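Local coordinates for acyl-CoA dehydrogenase family protein (Porphyromonas gingivalis, PDB 2OKU) that probably belongs to an FAD-dependent enzyme that dehydrogenates acyl-CoA thioesters, of which this chain is the helical C-terminal domain, at residues Thr25-Pro29 against Glu30-Met34. Residues are numbered along the deposited sequence; the frame is centred on the assembly and turned at random.
Sequences TEVKP and ELQPM
Glu-30 and Lys-28 run side by side and point the same way, a surface pair formed where the chain turns from a loop into a helix. With Glu-30 CG between the backbone N and the carbonyl carbon (chi1 60°) and the chain bent at chi2 (-137°), OE2 comes against the aliphatic part of the lysine, 3.4 Å from Lys-28 CE. The charged ends stand farther apart, with Lys-28 NZ and Glu-30 OE2 forming a long salt bridge of 4.0 Å, and a water spans them, accepting from NZ and donating to OE2. Asp-89 brings a like charge close to OE2, which Lys-28 and the neighbouring Arg-92 may partly offset.

Leu-31 N donates to Lys-28 O at 3.0 Å, closing a beta turn over Lys-28 to Leu-31, while Leu-31 CB packs on Val-27 CB at 4.0 Å. Val-27 also touches Met-82, and Leu-31 reaches Asn-86 and Arg-92, which ties the turn to helices 58-87 and 92-115.

Gln-32 N closes the next turn on Pro-29 O (3.1 Å) and bonds only weakly to Lys-28 O. Its side chain, bent at chi2 (64°), crosses Val-27 at about a right angle and sets Gln-32 OE1 3.6 Å from Val-27 CG2. Two waters donate to that OE1; one also donates to Val-27 O, the other accepts from Val-27 N, while NE2 is held by Glu-36. Pro-33 follows with CD 3.2 Å from Pro-29 O, a proline suited to a helix's first turn, where its nitrogen need not donate. The arrangement is two overlapping beta turns, the second of type I, running into the N-terminus of helix 32-53 in this all-helical domain.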
loop_
_atom_site.group_PDB
_atom_site.type_symbol
_atom_site.label_atom_id
_atom_site.label_comp_id
_atom_site.label_asym_id
_atom_site.label_seq_id
_atom_site.Cartn_x
_atom_site.Cartn_y
_atom_site.Cartn_z
ATOM N N THR A 25 8.845 5.153 -15.301
ATOM C CA THR A 25 8.087 6.346 -15.041
ATOM C C THR A 25 9.044 7.466 -14.718
ATOM O O THR A 25 9.921 7.309 -13.867
ATOM C CB THR A 25 7.170 6.188 -13.829
ATOM O OG1 THR A 25 6.446 4.970 -13.956
ATOM C CG2 THR A 25 6.201 7.363 -13.700
ATOM N N GLU A 26 8.867 8.588 -15.402
ATOM C CA GLU A 26 9.678 9.776 -15.155
ATOM C C GLU A 26 9.121 10.426 -13.906
ATOM O O GLU A 26 7.935 10.747 -13.867
ATOM C CB GLU A 26 9.581 10.721 -16.365
ATOM C CG GLU A 26 10.220 12.085 -16.156
ATOM C CD GLU A 26 10.205 12.980 -17.399
ATOM O OE1 GLU A 26 9.102 13.264 -17.947
ATOM O OE2 GLU A 26 11.308 13.430 -17.807
ATOM N N VAL A 27 9.940 10.578 -12.862
ATOM C CA VAL A 27 9.472 11.204 -11.631
ATOM C C VAL A 27 10.329 12.443 -11.321
ATOM O O VAL A 27 11.456 12.575 -11.793
ATOM C CB VAL A 27 9.446 10.209 -10.423
ATOM C CG1 VAL A 27 8.587 9.017 -10.760
ATOM C CG2 VAL A 27 10.853 9.776 -10.019
ATOM N N LYS A 28 9.782 13.339 -10.530
ATOM C CA LYS A 28 10.527 14.508 -10.088
ATOM C C LYS A 28 11.590 14.070 -9.075
ATOM O O LYS A 28 11.462 12.992 -8.494
ATOM C CB LYS A 28 9.580 15.513 -9.468
ATOM C CG LYS A 28 8.729 16.241 -10.527
ATOM C CD LYS A 28 7.846 17.318 -9.919
ATOM C CE LYS A 28 8.688 18.432 -9.239
ATOM N NZ LYS A 28 7.966 19.751 -9.114
ATOM N N PRO A 29 12.641 14.895 -8.871
ATOM C CA PRO A 29 13.707 14.542 -7.920
ATOM C C PRO A 29 13.204 14.138 -6.534
ATOM O O PRO A 29 13.798 13.278 -5.901
ATOM C CB PRO A 29 14.528 15.832 -7.823
ATOM C CG PRO A 29 14.337 16.486 -9.150
ATOM C CD PRO A 29 12.916 16.185 -9.540
ATOM N N GLU A 30 12.127 14.755 -6.073
ATOM C CA GLU A 30 11.590 14.474 -4.746
ATOM C C GLU A 30 11.116 13.039 -4.565
ATOM O O GLU A 30 11.102 12.534 -3.445
ATOM C CB GLU A 30 10.455 15.438 -4.416
ATOM C CG GLU A 30 9.271 15.374 -5.370
ATOM C CD GLU A 30 8.743 16.745 -5.760
ATOM O OE1 GLU A 30 9.381 17.748 -5.382
ATOM O OE2 GLU A 30 7.703 16.813 -6.457
ATOM N N LEU A 31 10.751 12.384 -5.669
ATOM C CA LEU A 31 10.275 10.994 -5.628
ATOM C C LEU A 31 11.362 9.998 -6.079
ATOM O O LEU A 31 11.204 8.763 -5.971
ATOM C CB LEU A 31 9.013 10.906 -6.508
ATOM C CG LEU A 31 7.896 9.968 -6.128
ATOM C CD1 LEU A 31 7.509 10.063 -4.636
ATOM C CD2 LEU A 31 6.678 10.192 -7.078
ATOM N N GLN A 32 12.473 10.519 -6.583
ATOM C CA GLN A 32 13.545 9.674 -7.077
ATOM C C GLN A 32 14.100 8.710 -6.001
ATOM O O GLN A 32 14.333 7.543 -6.287
ATOM C CB GLN A 32 14.647 10.519 -7.727
ATOM C CG GLN A 32 15.777 9.732 -8.390
ATOM C CD GLN A 32 15.323 8.878 -9.573
ATOM O OE1 GLN A 32 14.420 9.258 -10.303
ATOM N NE2 GLN A 32 15.961 7.721 -9.762
ATOM N N PRO A 33 14.322 9.193 -4.762
ATOM C CA PRO A 33 14.769 8.234 -3.740
ATOM C C PRO A 33 13.790 7.083 -3.525
ATOM O O PRO A 33 14.224 5.926 -3.395
ATOM C CB PRO A 33 14.921 9.104 -2.478
ATOM C CG PRO A 33 15.236 10.489 -3.038
ATOM C CD PRO A 33 14.296 10.572 -4.237
HETATM N N MSE A 34 12.490 7.373 -3.538
HETATM C CA MSE A 34 11.513 6.322 -3.398
HETATM C C MSE A 34 11.590 5.346 -4.567
HETATM O O MSE A 34 11.526 4.145 -4.356
HETATM C CB MSE A 34 10.081 6.845 -3.260
HETATM C CG MSE A 34 9.086 5.709 -3.085
HETATM SE SE MSE A 34 7.297 6.429 -2.602
HETATM C CE MSE A 34 6.439 4.681 -2.178
HETATM O O HOH W 1 14.009 12.197 -10.877
HETATM O O HOH W 2 12.831 9.057 -12.701
HETATM O O HOH W 3 5.900 18.728 -7.046
#